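Local structure of ABC transporter periplasmic peptide-binding protein (4QFL) at residues Ser269-Ser274 / Val326-Gly331; Ser382-Pro387 / Gly506-Ala511. The protein binds dipeptides such as Ala-Phe in the periplasm, probably handing them to an ABC transporter for uptake. All coordinates share one frame; numbering follows the deposited sequence. Where two conformers were deposited one is given.

Interaction 1: residues Ser269-Ser274 / Val326-Gly331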
# COMPACT_ATOMS: atom_id res chain seq x y z
N SER A 269 -9.49 -0.15 16.74
CA SER A 269 -10.22 -1.41 16.75
C SER A 269 -11.74 -1.20 16.74
O SER A 269 -12.29 -0.50 17.59
CB SER A 269 -9.82 -2.25 17.96
OG SER A 269 -8.44 -2.57 17.93
N SER A 270 -12.41 -1.83 15.78
CA SER A 270 -13.86 -1.70 15.61
C SER A 270 -14.59 -1.84 16.92
O SER A 270 -15.51 -1.08 17.19
CB SER A 270 -14.38 -2.79 14.69
OG SER A 270 -13.54 -2.93 13.58
N ALA A 271 -14.21 -2.84 17.71
CA ALA A 271 -14.93 -3.16 18.93
C ALA A 271 -14.93 -1.98 19.88
O ALA A 271 -15.79 -1.88 20.75
CB ALA A 271 -14.34 -4.38 19.60
N GLN A 272 -13.98 -1.08 19.71
CA GLN A 272 -13.89 0.07 20.59
C GLN A 272 -14.30 1.40 19.98
O GLN A 272 -14.15 2.44 20.62
CB GLN A 272 -12.50 0.18 21.21
CG GLN A 272 -12.28 -0.79 22.37
CD GLN A 272 -11.99 -2.20 21.90
OE1 GLN A 272 -11.20 -2.39 20.98
NE2 GLN A 272 -12.62 -3.19 22.53
N LEU A 273 -14.84 1.40 18.76
CA LEU A 273 -15.26 2.66 18.15
C LEU A 273 -16.33 3.34 18.97
O LEU A 273 -16.32 4.55 19.14
CB LEU A 273 -15.76 2.46 16.72
CG LEU A 273 -14.68 2.17 15.69
CD1 LEU A 273 -15.30 1.96 14.31
CD2 LEU A 273 -13.68 3.30 15.68
N SER A 274 -17.26 2.56 19.49
CA SER A 274 -18.34 3.11 20.31
C SER A 274 -17.81 3.75 21.60
O SER A 274 -18.31 4.78 22.04
CB SER A 274 -19.37 2.03 20.63
OG SER A 274 -20.28 2.48 21.61
N VAL A 326 -17.52 -8.65 11.53
CA VAL A 326 -16.19 -8.09 11.31
C VAL A 326 -16.25 -6.61 11.00
O VAL A 326 -15.60 -5.81 11.67
CB VAL A 326 -15.42 -8.80 10.17
CG1 VAL A 326 -14.06 -8.16 9.96
CG2 VAL A 326 -15.26 -10.28 10.50
N TYR A 327 -17.02 -6.24 9.98
CA TYR A 327 -17.01 -4.86 9.50
C TYR A 327 -17.97 -3.97 10.26
O TYR A 327 -18.03 -2.76 10.00
CB TYR A 327 -17.29 -4.79 8.00
CG TYR A 327 -16.17 -5.37 7.18
CD1 TYR A 327 -16.09 -6.73 6.96
CD2 TYR A 327 -15.18 -4.56 6.65
CE1 TYR A 327 -15.05 -7.28 6.21
CE2 TYR A 327 -14.15 -5.09 5.91
CZ TYR A 327 -14.09 -6.45 5.70
OH TYR A 327 -13.06 -6.99 4.97
N TYR A 328 -18.69 -4.56 11.21
CA TYR A 328 -19.59 -3.80 12.07
C TYR A 328 -20.58 -2.96 11.28
O TYR A 328 -21.01 -1.90 11.74
CB TYR A 328 -18.78 -2.91 13.03
CG TYR A 328 -18.31 -3.62 14.27
CD1 TYR A 328 -17.44 -4.70 14.20
CD2 TYR A 328 -18.74 -3.22 15.52
CE1 TYR A 328 -17.02 -5.35 15.35
CE2 TYR A 328 -18.32 -3.86 16.67
CZ TYR A 328 -17.46 -4.93 16.58
OH TYR A 328 -17.06 -5.56 17.73
N GLY A 329 -20.95 -3.42 10.09
CA GLY A 329 -21.87 -2.71 9.23
C GLY A 329 -21.29 -1.49 8.54
O GLY A 329 -21.98 -0.83 7.78
N ASN A 330 -20.03 -1.19 8.79
CA ASN A 330 -19.38 -0.03 8.19
C ASN A 330 -18.81 -0.28 6.78
O ASN A 330 -18.48 0.67 6.05
CB ASN A 330 -18.28 0.49 9.11
CG ASN A 330 -18.78 0.81 10.51
OD1 ASN A 330 -19.86 1.39 10.67
ND2 ASN A 330 -18.02 0.42 11.52
N GLY A 331 -18.67 -1.55 6.39
CA GLY A 331 -18.08 -1.87 5.11
C GLY A 331 -19.10 -1.99 3.99
O GLY A 331 -20.31 -2.01 4.24
O HOH W 1 -13.32 -5.74 13.47
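S270 lays its CB over one face of the Y328 ring, in a surface contact between the turn that leads into helix 273-278 and a type I' beta turn. That second turn, Y327 to N330, follows helix 319-325 and is closed by N330 N bonding to Y327 O; Y328 and G329 have the positive phi of its two central positions. Y328 is also the first residue to leave helical geometry, and its side chain projects across to the other segment. CG is anti to the carbonyl carbon (chi1 -84°), and the ring that follows presents a face to S270 CB. The serine CB stands 3.6 Å above the ring plane, offset toward the CD1-CE1 rim, and makes a CH-pi contact 3.9 Å from the centroid. At the far end of the ring the hydroxyl reaches the next residue: Y328 OH lies 3.4 Å from A271 CA and 3.5 Å from A271 CB. The tyrosine thus spans two consecutive residues just before Q272, the N-cap of the helix.

The hydroxyl of S270 takes no part in the ring contact and turns to water. Its OG and V326 O are 4.0 Å apart, and a water bridges them. This water sits 2.8 Å from S270 OG and donates to V326 O at 2.9 Å. No direct hydrogen bond joins the segments, so ring packing and this single water carry most of the contact. V326 itself turns its side chain the other way, onto K391, M392 and L395 of helix 389-401. Beside the ring contact, the side chains of L273 and N330 both touch F509 of strand 500-513. N330 OD1 is engaged by R286 NH2, while the amide nitrogen faces the leucine: L273 CD1 and N330 ND2 meet tip to tip at 4.2 Å.

Interaction 2: residues Ser382-Pro387 / Gly506-Ala511. With PHE (phenylalanine), chain D.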
# COMPACT_ATOMS: atom_id res chain seq x y z
N SER A 382 -5.18 -4.55 12.38
CA SER A 382 -6.30 -3.96 11.64
C SER A 382 -5.82 -3.19 10.40
O SER A 382 -4.84 -2.44 10.48
CB SER A 382 -7.07 -3.02 12.56
OG SER A 382 -8.10 -2.36 11.86
N ARG A 383 -6.49 -3.39 9.27
CA ARG A 383 -6.20 -2.63 8.05
C ARG A 383 -7.51 -2.02 7.58
O ARG A 383 -8.59 -2.47 7.98
CB ARG A 383 -5.66 -3.53 6.92
CG ARG A 383 -4.71 -4.63 7.36
CD ARG A 383 -3.46 -4.08 8.01
NE ARG A 383 -2.75 -3.12 7.18
CZ ARG A 383 -2.23 -1.98 7.62
NH1 ARG A 383 -2.36 -1.61 8.89
NH2 ARG A 383 -1.59 -1.18 6.78
N ILE A 384 -7.42 -1.01 6.72
CA ILE A 384 -8.62 -0.39 6.20
C ILE A 384 -9.55 -1.43 5.59
O ILE A 384 -10.76 -1.40 5.81
CB ILE A 384 -8.28 0.64 5.12
CG1 ILE A 384 -7.39 1.73 5.70
CG2 ILE A 384 -9.56 1.24 4.54
CD1 ILE A 384 -6.82 2.65 4.65
N TYR A 385 -8.98 -2.34 4.81
CA TYR A 385 -9.79 -3.30 4.08
C TYR A 385 -10.24 -4.49 4.92
O TYR A 385 -11.04 -5.30 4.48
CB TYR A 385 -9.06 -3.77 2.83
CG TYR A 385 -7.63 -4.18 3.09
CD1 TYR A 385 -7.32 -5.46 3.49
CD2 TYR A 385 -6.59 -3.27 2.92
CE1 TYR A 385 -6.01 -5.84 3.72
CE2 TYR A 385 -5.28 -3.64 3.15
CZ TYR A 385 -5.00 -4.93 3.55
OH TYR A 385 -3.70 -5.32 3.78
N ASN A 386 -9.72 -4.60 6.14
CA ASN A 386 -10.08 -5.70 7.02
C ASN A 386 -9.73 -5.43 8.48
O ASN A 386 -8.59 -5.63 8.89
CB ASN A 386 -9.45 -7.02 6.55
CG ASN A 386 -10.00 -8.22 7.29
OD1 ASN A 386 -10.55 -8.09 8.38
ND2 ASN A 386 -9.86 -9.39 6.70
N PRO A 387 -10.78 -4.95 9.27
CA PRO A 387 -10.37 -4.58 10.64
C PRO A 387 -10.14 -5.73 11.63
O PRO A 387 -9.67 -5.49 12.73
CB PRO A 387 -11.49 -3.67 11.13
CG PRO A 387 -12.71 -4.23 10.51
CD PRO A 387 -12.29 -4.58 9.13
N GLY A 506 -13.55 -1.52 3.18
CA GLY A 506 -13.69 -0.88 4.48
C GLY A 506 -13.75 0.64 4.43
O GLY A 506 -13.45 1.27 3.41
N MET A 507 -14.16 1.24 5.56
CA MET A 507 -14.05 2.68 5.78
C MET A 507 -12.69 2.96 6.41
O MET A 507 -12.16 2.13 7.14
CB MET A 507 -15.17 3.19 6.70
CG MET A 507 -16.56 3.13 6.09
SD MET A 507 -16.69 4.28 4.72
CE MET A 507 -16.29 5.79 5.55
N ARG A 508 -12.13 4.13 6.11
CA ARG A 508 -10.87 4.53 6.70
C ARG A 508 -11.10 5.30 8.01
O ARG A 508 -11.64 6.40 7.98
CB ARG A 508 -10.08 5.37 5.71
CG ARG A 508 -8.65 5.62 6.11
CD ARG A 508 -7.88 6.35 5.03
NE ARG A 508 -6.45 6.25 5.27
CZ ARG A 508 -5.52 6.53 4.37
NH1 ARG A 508 -5.88 6.95 3.17
NH2 ARG A 508 -4.24 6.39 4.67
N PHE A 509 -10.71 4.72 9.14
CA PHE A 509 -10.89 5.37 10.44
C PHE A 509 -9.57 5.84 11.06
O PHE A 509 -8.53 5.22 10.87
CB PHE A 509 -11.52 4.42 11.46
CG PHE A 509 -12.95 4.05 11.19
CD1 PHE A 509 -13.98 4.88 11.62
CD2 PHE A 509 -13.26 2.86 10.56
CE1 PHE A 509 -15.30 4.54 11.38
CE2 PHE A 509 -14.58 2.50 10.32
CZ PHE A 509 -15.60 3.35 10.73
N GLN A 510 -9.62 6.93 11.82
CA GLN A 510 -8.51 7.31 12.68
C GLN A 510 -8.99 8.05 13.92
O GLN A 510 -9.83 8.94 13.83
CB GLN A 510 -7.51 8.18 11.94
CG GLN A 510 -6.35 8.62 12.81
CD GLN A 510 -5.32 9.36 12.02
OE1 GLN A 510 -5.44 10.57 11.82
NE2 GLN A 510 -4.31 8.65 11.54
N ALA A 511 -8.45 7.68 15.07
CA ALA A 511 -8.80 8.36 16.30
C ALA A 511 -7.71 9.32 16.71
O ALA A 511 -6.53 9.07 16.51
CB ALA A 511 -9.07 7.36 17.42
N PHE D . -0.19 -2.63 1.43
CA PHE D . -0.80 -3.59 2.34
C PHE D . -1.21 -2.89 3.62
O PHE D . -2.22 -3.23 4.22
CB PHE D . 0.19 -4.69 2.70
CG PHE D . 0.46 -5.64 1.58
CD1 PHE D . -0.58 -6.20 0.86
CD2 PHE D . 1.76 -5.98 1.26
CE1 PHE D . -0.33 -7.08 -0.16
CE2 PHE D . 2.01 -6.86 0.24
CZ PHE D . 0.97 -7.41 -0.47
OXT PHE D . -0.53 -1.97 4.08
O HOH W 2 -12.02 -0.46 8.16
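I384 sets its CD1 over one face of the R508 guanidinium, 3.7 Å from R508 NE. The R383 guanidinium and the Y385 ring meet the bound phenylalanine, the second residue of the Ala-Phe ligand, edge on. Its carboxylate lies at the edge of the R383 guanidinium, where R383 NE donates to PHE O at 3.0 Å (163° at the hydrogen) and R383 NH2 to PHE OXT at 3.0 Å; a second bond from NH2 to PHE O is weak. PHE O is also near the plane of the Y385 ring, at its edge, and accepts from Y385 OH at 2.6 Å. One face of that ring carries R383 CB, 3.7 Å above the plane and toward the rim. An alanine in place of R383 would probably deprive both carboxylate oxygens of the guanidinium donors and leave E36, the salt-bridge partner of NH1, without this mate.

R383 to N386 form a type I beta turn between strand 373-378 and helix 389-401, placing both carboxylate-binding side chains in the dipeptide pocket of this family 5 solute-binding protein. Strand 500-513 packs against this turn, chiefly on I384. R508, with CG anti to the backbone N (chi1 -169°) and its chain extended to NE, crosses I384 obliquely and spends NH1 and NH2 on G522 O and G525 O. I384 O takes a water, which also donates to M507 O, and a CA-H...O contact from G506 CA at 3.3 Å, with 158° at the hydrogen. G506, with no side chain, lets its CA come this close to I384 O.

Interactions 1 and 2 follow one another along the chain, neither nesting nor crossing. From the N terminus, 269-274 leads into helix 273-278, and after 51 intervening residues 326-331 returns to it, closing the first loop. The longer second loop opens at 382-387, between strand 373-378 and helix 389-401, and closes when strand 500-513 arrives at 506-511. Their centres are 9 Å apart and the two touch directly: Y327 OH is 2.7 Å from Y385 O, a probable hydrogen bond, and S270 packs on P387. N330 O meets M507 CG as well. The turn after helix 319-325 is thus tied to the ligand-binding turn and to strand 500-513.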